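Long-range contacts in transcriptional regulator, putative (Pseudomonas syringae pv. tomato, PDB 2R5F), which probably binds a sugar-type effector through this domain and, as a SorC-family transcriptional regulator, would adjust its hold on DNA accordingly: residues I43-A47 / L252-V256; A57-I63 / A86-L92; M73-P79 / R110-L115; A119-P123 / V143-R149. All coordinates share one frame; numbering follows the deposited sequence.

Interaction 1: residues I43-A47 / L252-V256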
# COMPACT_ATOMS: atom_id res chain seq x y z
N ILE A 43 6.65 -5.98 -8.73
CA ILE A 43 5.53 -5.14 -8.25
C ILE A 43 6.00 -3.71 -7.96
O ILE A 43 5.37 -2.74 -8.43
CB ILE A 43 4.79 -5.75 -7.01
CG1 ILE A 43 4.04 -7.03 -7.44
CG2 ILE A 43 3.76 -4.74 -6.40
CD1 ILE A 43 3.71 -7.93 -6.29
N GLY A 44 7.08 -3.58 -7.20
CA GLY A 44 7.65 -2.25 -6.93
C GLY A 44 7.96 -1.48 -8.20
O GLY A 44 7.60 -0.32 -8.34
N SER A 45 8.62 -2.13 -9.14
CA SER A 45 8.93 -1.49 -10.43
C SER A 45 7.70 -1.00 -11.21
O SER A 45 7.69 0.11 -11.72
CB SER A 45 9.76 -2.42 -11.32
OG SER A 45 9.93 -1.81 -12.58
N ALA A 46 6.67 -1.85 -11.29
CA ALA A 46 5.42 -1.48 -11.94
C ALA A 46 4.76 -0.31 -11.19
O ALA A 46 4.22 0.61 -11.80
CB ALA A 46 4.48 -2.69 -12.03
N ALA A 47 4.84 -0.35 -9.85
CA ALA A 47 4.32 0.71 -8.96
C ALA A 47 4.99 2.06 -9.21
O ALA A 47 4.31 3.10 -9.30
CB ALA A 47 4.50 0.30 -7.49
N LEU A 252 -4.91 -2.82 -7.78
CA LEU A 252 -4.02 -3.84 -7.24
C LEU A 252 -2.97 -4.11 -8.26
O LEU A 252 -3.29 -4.34 -9.41
CB LEU A 252 -4.79 -5.13 -6.93
CG LEU A 252 -3.97 -6.37 -6.63
CD1 LEU A 252 -3.25 -6.32 -5.26
CD2 LEU A 252 -4.90 -7.60 -6.79
N ILE A 253 -1.71 -4.04 -7.84
CA ILE A 253 -0.59 -4.50 -8.65
C ILE A 253 -0.02 -5.78 -8.02
O ILE A 253 0.31 -5.79 -6.84
CB ILE A 253 0.52 -3.45 -8.77
CG1 ILE A 253 -0.08 -2.13 -9.33
CG2 ILE A 253 1.65 -4.01 -9.64
CD1 ILE A 253 0.93 -0.93 -9.31
N THR A 254 0.03 -6.86 -8.81
CA THR A 254 0.38 -8.16 -8.29
C THR A 254 1.01 -9.00 -9.39
O THR A 254 0.97 -8.64 -10.56
CB THR A 254 -0.88 -8.89 -7.68
OG1 THR A 254 -0.43 -10.00 -6.91
CG2 THR A 254 -1.88 -9.36 -8.73
N ASP A 255 1.58 -10.13 -9.02
CA ASP A 255 2.23 -11.00 -10.02
C ASP A 255 1.25 -12.00 -10.65
O ASP A 255 0.12 -12.14 -10.18
CB ASP A 255 3.39 -11.76 -9.34
CG ASP A 255 2.92 -12.59 -8.17
OD1 ASP A 255 2.55 -12.00 -7.14
OD2 ASP A 255 2.88 -13.83 -8.29
N VAL A 256 1.69 -12.69 -11.70
CA VAL A 256 0.87 -13.68 -12.41
C VAL A 256 0.38 -14.83 -11.52
O VAL A 256 -0.76 -15.22 -11.58
CB VAL A 256 1.63 -14.38 -13.64
CG1 VAL A 256 0.67 -15.28 -14.41
CG2 VAL A 256 2.21 -13.40 -14.56
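Ile43 and Ile253 meet where a helix lies on a sheet, and their two branched side chains lie alongside one another, running opposite ways. Each carries its CG2 methyl anti to the backbone N and its CG1 arm beside that nitrogen (chi1 -68° for Ile43, -56° for Ile253), and the two CG2 methyls come together at 3.9 Å. The longer arms then part. That of Ile43 runs on along the strand until its CD1 rests 3.9 Å from Thr254 CA, over backbone rather than side chain. That of Ile253 reaches back toward the next part of the helix and sets its CD1 3.8 Å from Ala47 CA.

Between these arms Ala46 points its methyl at the strand, its CB 3.9 Å from Ile253 CG2. Residues 43-47 belong to helix 36-54 and residues 252-255 to strand 251-255, so this is the helix-on-sheet layer of an alpha/beta fold of Rossmann type; the axes of residues 43-47 and 252-255 approach to 8.2 Å, their directions 145° apart. The small side chains of Ala46 and Ala47 are consistent with so close an approach. The sheet extends beneath the same side chains, since Ile43 also touches Val28 and Leu230, on the strands flanking 251-255.

Polar groups are settled elsewhere. Thr254, whose CB turns from the helix, bonds through OG1 to Ala231 O, while Asp255 takes the N-cap position of helix 256-262, its OD1 hydrogen-bonded to Thr258 OG1.

Interaction 2: residues A57-I63 / A86-L92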
# COMPACT_ATOMS: atom_id res chain seq x y z
N ALA A 57 -0.30 16.35 -9.31
CA ALA A 57 0.37 17.27 -8.39
C ALA A 57 -0.55 17.67 -7.24
O ALA A 57 -0.09 18.14 -6.20
CB ALA A 57 0.88 18.50 -9.13
N GLN A 58 -1.85 17.45 -7.44
CA GLN A 58 -2.88 17.73 -6.44
C GLN A 58 -3.08 16.59 -5.43
O GLN A 58 -3.73 16.78 -4.40
CB GLN A 58 -4.20 18.05 -7.14
CG GLN A 58 -4.61 19.52 -7.10
CD GLN A 58 -3.50 20.47 -7.54
OE1 GLN A 58 -3.13 20.52 -8.72
NE2 GLN A 58 -2.98 21.23 -6.59
N ASP A 59 -2.50 15.43 -5.72
CA ASP A 59 -2.67 14.24 -4.86
C ASP A 59 -1.96 14.40 -3.51
O ASP A 59 -0.84 14.91 -3.44
CB ASP A 59 -2.13 12.98 -5.56
CG ASP A 59 -3.17 12.26 -6.43
OD1 ASP A 59 -4.39 12.31 -6.17
OD2 ASP A 59 -2.75 11.59 -7.39
N HIS A 60 -2.65 13.98 -2.45
CA HIS A 60 -2.10 13.93 -1.11
C HIS A 60 -1.92 12.45 -0.81
O HIS A 60 -2.92 11.74 -0.65
CB HIS A 60 -3.10 14.52 -0.12
CG HIS A 60 -3.42 15.97 -0.35
ND1 HIS A 60 -3.11 16.95 0.57
CD2 HIS A 60 -4.01 16.59 -1.39
CE1 HIS A 60 -3.50 18.12 0.10
NE2 HIS A 60 -4.05 17.93 -1.08
N ILE A 61 -0.67 12.00 -0.75
CA ILE A 61 -0.34 10.60 -0.69
C ILE A 61 -0.16 10.09 0.74
O ILE A 61 0.46 10.76 1.54
CB ILE A 61 0.97 10.34 -1.46
CG1 ILE A 61 0.78 10.68 -2.94
CG2 ILE A 61 1.46 8.88 -1.21
CD1 ILE A 61 2.05 10.77 -3.70
N GLY A 62 -0.73 8.93 1.06
CA GLY A 62 -0.45 8.27 2.34
C GLY A 62 0.24 6.98 1.97
O GLY A 62 -0.13 6.38 0.98
N ILE A 63 1.27 6.57 2.71
CA ILE A 63 1.90 5.28 2.44
C ILE A 63 2.03 4.43 3.72
O ILE A 63 2.30 4.94 4.81
CB ILE A 63 3.29 5.34 1.72
CG1 ILE A 63 4.39 5.95 2.62
CG2 ILE A 63 3.21 6.03 0.36
CD1 ILE A 63 5.85 5.52 2.19
N ALA A 86 3.55 16.14 -6.01
CA ALA A 86 2.44 15.85 -5.12
C ALA A 86 2.32 16.92 -4.08
O ALA A 86 3.27 17.66 -3.85
CB ALA A 86 2.61 14.45 -4.45
N GLN A 87 1.16 17.01 -3.42
CA GLN A 87 0.96 17.91 -2.27
C GLN A 87 1.68 17.49 -0.97
O GLN A 87 2.25 18.33 -0.29
CB GLN A 87 -0.53 18.12 -1.99
CG GLN A 87 -1.29 18.81 -3.10
CD GLN A 87 -0.68 20.15 -3.42
OE1 GLN A 87 -0.90 21.13 -2.72
NE2 GLN A 87 0.14 20.19 -4.47
N GLU A 88 1.66 16.21 -0.61
CA GLU A 88 2.34 15.72 0.60
C GLU A 88 2.42 14.19 0.60
O GLU A 88 1.72 13.53 -0.16
CB GLU A 88 1.58 16.19 1.85
CG GLU A 88 0.10 15.77 1.83
CD GLU A 88 -0.74 16.30 2.97
OE1 GLU A 88 -0.31 16.20 4.13
OE2 GLU A 88 -1.87 16.76 2.71
N VAL A 89 3.29 13.64 1.45
CA VAL A 89 3.40 12.22 1.70
C VAL A 89 3.23 12.06 3.21
O VAL A 89 3.98 12.65 3.99
CB VAL A 89 4.77 11.67 1.24
CG1 VAL A 89 4.93 10.17 1.60
CG2 VAL A 89 4.92 11.90 -0.27
N VAL A 90 2.20 11.31 3.61
CA VAL A 90 1.88 11.09 5.02
C VAL A 90 2.21 9.64 5.37
O VAL A 90 1.88 8.70 4.63
CB VAL A 90 0.38 11.43 5.31
CG1 VAL A 90 0.01 11.25 6.81
CG2 VAL A 90 0.08 12.85 4.82
N GLN A 91 2.93 9.47 6.47
CA GLN A 91 3.19 8.15 7.02
C GLN A 91 1.89 7.62 7.62
O GLN A 91 1.33 8.26 8.51
CB GLN A 91 4.24 8.26 8.10
CG GLN A 91 4.48 6.96 8.82
CD GLN A 91 5.80 6.97 9.53
OE1 GLN A 91 6.48 7.99 9.56
NE2 GLN A 91 6.18 5.85 10.11
N LEU A 92 1.42 6.45 7.17
CA LEU A 92 0.10 5.95 7.60
C LEU A 92 0.12 4.93 8.72
O LEU A 92 -0.95 4.48 9.13
CB LEU A 92 -0.68 5.35 6.43
CG LEU A 92 -1.12 6.20 5.25
CD1 LEU A 92 -1.83 5.28 4.27
CD2 LEU A 92 -2.01 7.35 5.63
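The imidazole of His60 has Gln87 over one face and Glu88 at its edge. Gln87 CB stands 3.6 Å from the ring centroid, almost straight above it, a CH-pi contact made by the aliphatic part of the glutamine. Near the ring plane, His60 ND1 donates to Glu88 OE2 at 2.5 Å, a very short and nearly straight bond (171°), although the carboxylate itself is turned 58° from the ring. The setting is a pair of parallel neighbours in the central sheet of a Rossmann-like fold, strands 60-63 and 88-94, with helix 68-75 in the connection between them.

Glu88 reaches the ring because its CG is tucked between the backbone N and the carbonyl carbon (chi1 55°), with the chain extended beyond. The same OE2 forms a salt bridge with Arg149, so the buried carboxylate is held from two residues and is probably kept charged. Gln87 bends at chi2 instead, which brings its NE2 to Ala57 O at 2.7 Å, in the loop ahead of the strand.

Backbone bonds run from Gln87 N to Asp59 O through to Leu92 N and Ile63 O, the donors alternating between the segments as in a parallel pair. On the face bearing Ile61 and Ile63, Val89 lies beside both. Gly62 is on the other face, where the absence of a side chain lets Leu92 fold over the strand: Leu92 CD1 rests 3.5 Å from Gly62 C.

Interaction 3: residues M73-P79 / R110-L115; sequences MVSHMHP and RLATLL
Apolar contacts dominate between Val74 and Met77, the latter deposited as selenomethionine, and the helix face formed by Leu111, Leu114 and Leu115. Val74 splits its two methyls between neighbours: CG1 meets Leu114 CD1 at 3.7 Å, and CG2 turns to Leu111 CD1 at 4.1 Å. Met77 crosses Leu111 at about a right angle, its SE 3.6 Å from Leu111 CD1. A bend at chi3 (-56°) sets Met77 CE between two leucines, against Leu111 CD1 and 3.8 Å from Leu115 CD2. Leu114 serves both parts of the opposing segment, since its CD1 lies 3.8 Å from Met77 CG while CD2 touches the backbone leading into Pro79, 3.5 Å from His78 C. One leucine thereby bridges the last turn of a helix and the extended chain that follows it.

The second kind of contact is made by the flat face of a charged group. The chain of Arg110, bent at chi3, brings its guanidinium alongside Val74 so that Val74 CG1 lies over one face, offset toward the rim and 3.8 Å from Arg110 NH2.

These residues join the C-terminal end of helix 68-75 to helix 101-115, two helices of the layer against the sheet. Helix 36-54 continues that layer beyond, where Met73 packs on Ala47 and Met77 on Leu51. Beneath, Leu111 rests on Ile63 and Val89, and Leu115 on Ile61, so helix 101-115 is seated on strands 60-63 and 88-94.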
# COMPACT_ATOMS: atom_id res chain seq x y z
N MSE A 73 9.18 -0.20 -4.41
CA MSE A 73 8.71 0.87 -5.30
C MSE A 73 9.62 2.07 -5.21
O MSE A 73 10.11 2.54 -6.23
CB MSE A 73 7.28 1.28 -4.98
CG MSE A 73 6.77 2.47 -5.78
SE MSE A 73 5.10 3.11 -5.02
CE MSE A 73 5.81 4.25 -3.60
N VAL A 74 9.90 2.54 -3.99
CA VAL A 74 10.68 3.78 -3.85
C VAL A 74 12.07 3.62 -4.47
O VAL A 74 12.53 4.51 -5.17
CB VAL A 74 10.75 4.28 -2.39
CG1 VAL A 74 11.82 5.40 -2.24
CG2 VAL A 74 9.38 4.78 -1.95
N SER A 75 12.69 2.46 -4.28
CA SER A 75 14.03 2.21 -4.81
C SER A 75 14.08 2.11 -6.34
O SER A 75 15.16 2.19 -6.92
CB SER A 75 14.65 0.96 -4.18
OG SER A 75 14.19 -0.19 -4.87
N HIS A 76 12.92 1.97 -6.97
CA HIS A 76 12.78 1.95 -8.43
C HIS A 76 12.46 3.31 -9.04
O HIS A 76 12.37 3.44 -10.26
CB HIS A 76 11.72 0.94 -8.88
CG HIS A 76 12.21 -0.47 -8.93
ND1 HIS A 76 12.99 -0.95 -9.96
CD2 HIS A 76 12.06 -1.50 -8.06
CE1 HIS A 76 13.29 -2.22 -9.73
NE2 HIS A 76 12.74 -2.57 -8.58
N MSE A 77 12.26 4.33 -8.20
CA MSE A 77 11.99 5.68 -8.72
C MSE A 77 13.18 6.64 -8.65
O MSE A 77 14.16 6.40 -7.92
CB MSE A 77 10.69 6.28 -8.14
CG MSE A 77 10.40 6.08 -6.67
SE MSE A 77 8.48 6.34 -6.18
CE MSE A 77 8.22 8.16 -6.85
N HIS A 78 13.10 7.70 -9.44
CA HIS A 78 14.25 8.59 -9.66
C HIS A 78 13.98 10.06 -9.27
O HIS A 78 12.81 10.49 -9.23
CB HIS A 78 14.69 8.49 -11.13
CG HIS A 78 15.21 7.14 -11.51
ND1 HIS A 78 14.48 6.26 -12.29
CD2 HIS A 78 16.37 6.51 -11.21
CE1 HIS A 78 15.17 5.14 -12.46
NE2 HIS A 78 16.32 5.27 -11.82
N PRO A 79 15.05 10.83 -8.96
CA PRO A 79 14.92 12.26 -8.62
C PRO A 79 14.56 13.14 -9.82
O PRO A 79 13.55 12.90 -10.49
CB PRO A 79 16.32 12.63 -8.11
CG PRO A 79 17.05 11.33 -7.93
CD PRO A 79 16.46 10.40 -8.92
N ARG A 110 12.09 9.81 2.26
CA ARG A 110 12.70 9.56 0.96
C ARG A 110 11.72 9.80 -0.17
O ARG A 110 12.06 10.45 -1.11
CB ARG A 110 13.23 8.14 0.87
CG ARG A 110 14.59 7.96 1.44
CD ARG A 110 14.97 6.51 1.46
NE ARG A 110 15.19 5.98 0.12
CZ ARG A 110 15.13 4.68 -0.19
NH1 ARG A 110 14.85 3.77 0.74
NH2 ARG A 110 15.35 4.28 -1.44
N LEU A 111 10.49 9.29 -0.05
CA LEU A 111 9.44 9.47 -1.06
C LEU A 111 9.00 10.92 -1.24
O LEU A 111 8.77 11.37 -2.36
CB LEU A 111 8.23 8.55 -0.77
CG LEU A 111 7.11 8.66 -1.83
CD1 LEU A 111 7.65 8.25 -3.19
CD2 LEU A 111 5.81 7.92 -1.47
N ALA A 112 8.89 11.66 -0.14
CA ALA A 112 8.62 13.09 -0.20
C ALA A 112 9.75 13.86 -0.91
O ALA A 112 9.52 14.81 -1.67
CB ALA A 112 8.39 13.61 1.18
N THR A 113 10.99 13.43 -0.67
CA THR A 113 12.14 14.06 -1.32
C THR A 113 12.04 13.85 -2.82
O THR A 113 12.12 14.82 -3.59
CB THR A 113 13.46 13.58 -0.71
OG1 THR A 113 13.54 14.07 0.62
CG2 THR A 113 14.68 14.10 -1.48
N LEU A 114 11.82 12.60 -3.22
CA LEU A 114 11.64 12.24 -4.62
C LEU A 114 10.55 13.07 -5.32
O LEU A 114 10.78 13.60 -6.42
CB LEU A 114 11.36 10.74 -4.76
CG LEU A 114 12.59 9.85 -4.59
CD1 LEU A 114 12.14 8.44 -4.31
CD2 LEU A 114 13.45 9.89 -5.82
N LEU A 115 9.40 13.20 -4.67
CA LEU A 115 8.26 13.95 -5.20
C LEU A 115 8.33 15.44 -4.99
O LEU A 115 7.44 16.18 -5.45
CB LEU A 115 6.94 13.36 -4.64
CG LEU A 115 6.79 11.86 -4.96
CD1 LEU A 115 5.55 11.24 -4.35
CD2 LEU A 115 6.81 11.64 -6.47

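Interaction 4: residues A119-P123 / V143-R149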
# COMPACT_ATOMS: atom_id res chain seq x y z
N ALA A 119 6.76 16.00 3.93
CA ALA A 119 6.48 14.68 4.53
C ALA A 119 5.85 14.92 5.89
O ALA A 119 6.19 15.88 6.55
CB ALA A 119 7.75 13.90 4.69
N PHE A 120 4.93 14.05 6.29
CA PHE A 120 4.33 14.09 7.63
C PHE A 120 4.61 12.70 8.22
O PHE A 120 4.10 11.68 7.71
CB PHE A 120 2.83 14.45 7.58
CG PHE A 120 2.55 15.85 7.07
CD1 PHE A 120 2.56 16.94 7.94
CD2 PHE A 120 2.34 16.09 5.72
CE1 PHE A 120 2.33 18.25 7.47
CE2 PHE A 120 2.10 17.39 5.25
CZ PHE A 120 2.10 18.47 6.13
N LEU A 121 5.46 12.69 9.23
CA LEU A 121 6.13 11.49 9.72
C LEU A 121 5.72 11.15 11.15
O LEU A 121 5.32 12.02 11.90
CB LEU A 121 7.67 11.71 9.72
CG LEU A 121 8.38 12.24 8.47
CD1 LEU A 121 9.83 12.51 8.80
CD2 LEU A 121 8.30 11.28 7.31
N LEU A 122 5.87 9.89 11.52
CA LEU A 122 5.60 9.40 12.86
C LEU A 122 6.87 8.75 13.39
O LEU A 122 7.01 7.52 13.36
CB LEU A 122 4.46 8.38 12.86
CG LEU A 122 3.09 8.82 12.35
CD1 LEU A 122 2.23 7.61 12.06
CD2 LEU A 122 2.41 9.76 13.33
N PRO A 123 7.82 9.59 13.86
CA PRO A 123 9.10 9.11 14.34
C PRO A 123 9.03 8.11 15.47
O PRO A 123 8.27 8.28 16.44
CB PRO A 123 9.80 10.39 14.83
CG PRO A 123 9.19 11.47 13.98
CD PRO A 123 7.74 11.06 13.95
N VAL A 143 2.12 13.83 16.48
CA VAL A 143 1.25 12.72 16.07
C VAL A 143 -0.08 13.22 15.51
O VAL A 143 -0.56 12.67 14.52
CB VAL A 143 1.03 11.69 17.23
CG1 VAL A 143 -0.08 10.73 16.90
CG2 VAL A 143 2.32 10.92 17.55
N LYS A 144 -0.65 14.24 16.15
CA LYS A 144 -1.94 14.82 15.72
C LYS A 144 -1.84 15.53 14.37
O LYS A 144 -2.81 15.61 13.63
CB LYS A 144 -2.50 15.82 16.76
CG LYS A 144 -2.78 15.23 18.14
CD LYS A 144 -3.74 16.08 19.00
CE LYS A 144 -3.45 17.59 18.97
NZ LYS A 144 -4.24 18.36 20.02
N GLU A 145 -0.65 16.06 14.09
CA GLU A 145 -0.32 16.67 12.80
C GLU A 145 -0.50 15.66 11.64
O GLU A 145 -1.13 15.96 10.62
CB GLU A 145 1.12 17.21 12.89
CG GLU A 145 1.68 17.80 11.61
CD GLU A 145 1.65 19.31 11.58
OE1 GLU A 145 0.74 19.87 10.90
OE2 GLU A 145 2.53 19.95 12.21
N VAL A 146 0.03 14.45 11.83
CA VAL A 146 -0.17 13.36 10.88
C VAL A 146 -1.63 12.92 10.87
O VAL A 146 -2.22 12.80 9.80
CB VAL A 146 0.77 12.17 11.17
CG1 VAL A 146 0.42 10.97 10.30
CG2 VAL A 146 2.21 12.56 10.95
N LEU A 147 -2.21 12.70 12.05
CA LEU A 147 -3.62 12.29 12.15
C LEU A 147 -4.54 13.25 11.40
O LEU A 147 -5.50 12.84 10.76
CB LEU A 147 -4.09 12.16 13.61
CG LEU A 147 -3.60 11.02 14.49
CD1 LEU A 147 -4.08 11.19 15.95
CD2 LEU A 147 -4.00 9.64 13.93
N HIS A 148 -4.24 14.54 11.49
CA HIS A 148 -4.99 15.58 10.82
C HIS A 148 -5.03 15.38 9.29
O HIS A 148 -6.04 15.66 8.63
CB HIS A 148 -4.39 16.94 11.18
CG HIS A 148 -5.07 18.09 10.52
ND1 HIS A 148 -6.25 18.62 10.98
CD2 HIS A 148 -4.72 18.84 9.44
CE1 HIS A 148 -6.61 19.63 10.21
NE2 HIS A 148 -5.70 19.78 9.27
N ARG A 149 -3.92 14.89 8.75
CA ARG A 149 -3.74 14.76 7.32
C ARG A 149 -4.57 13.63 6.71
O ARG A 149 -4.91 13.70 5.53
CB ARG A 149 -2.27 14.55 6.96
CG ARG A 149 -1.26 15.53 7.56
CD ARG A 149 -1.53 16.99 7.21
NE ARG A 149 -2.13 17.17 5.89
CZ ARG A 149 -2.78 18.26 5.49
NH1 ARG A 149 -3.30 18.30 4.26
NH2 ARG A 149 -2.92 19.30 6.30
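With CG beside the backbone N (chi1 -65°), Phe120 presents its ring to the helix, and Arg149 bends at chi2 and chi3 to run its aliphatic chain over it. The result is a CH-pi contact in which Arg149 CD stands 3.9 Å from the Phe120 ring centroid, 4° off the normal and therefore almost exactly over its centre. Arg149 CG lies closer to the root of the ring, 3.9 Å from Phe120 CG. The guanidinium continues past the ring, its plane 21° from that of the phenyl; the charged end lies too far off for more than a weak cation-pi attraction, and its NH1 is engaged in a salt bridge with Glu88. Thus the ring supports the methylenes of an arginine whose head is fixed elsewhere.

Glu145 approaches Phe120 differently. Its CG sits at the ring edge, near the plane, 3.9 Å from Phe120 CD1.

Val146 fills the middle of the contact. It points at the strand and the loop beyond, placing its CG2 3.3 Å from Leu121 O and 3.9 Å from Phe120 CB. Leu122 comes at it obliquely from farther along the chain, with Leu122 CD2 3.6 Å from Val146 CB, and the same methyl reaches the preceding turn of the helix at Val143.

In this alpha/beta fold the contact lays helix 138-149 against strand 119-120 and the chain leaving it. Strand 88-94 is the parallel neighbour of 119-120, and Val146 and Arg149 also pack on its Val90. Farther along, Leu122 and Val143 both touch Val214 of strand 214-215.

Overall arrangement
The four contacts sample one sheet and the helices packed on it. Interactions 1 and 4 lie farthest apart, with centres 28 Å from each other on opposite sides of the chain's centre. Interaction 3 connects toward both: its Met73 CG lies 3.6 Å from Ala47 CB of interaction 1, and its Ala112 CB 3.6 Å from Ala119 CB of interaction 4. It also rests on interaction 2, through Leu111 CD2 and Ile63 CG2 at 3.7 Å. Interactions 2 and 4, centres 11 Å apart, share a polar link, Arg149 NH1 meeting Glu88 OE2 at 2.6 Å, which joins His60, Glu88 and Arg149 in one chain of contacts.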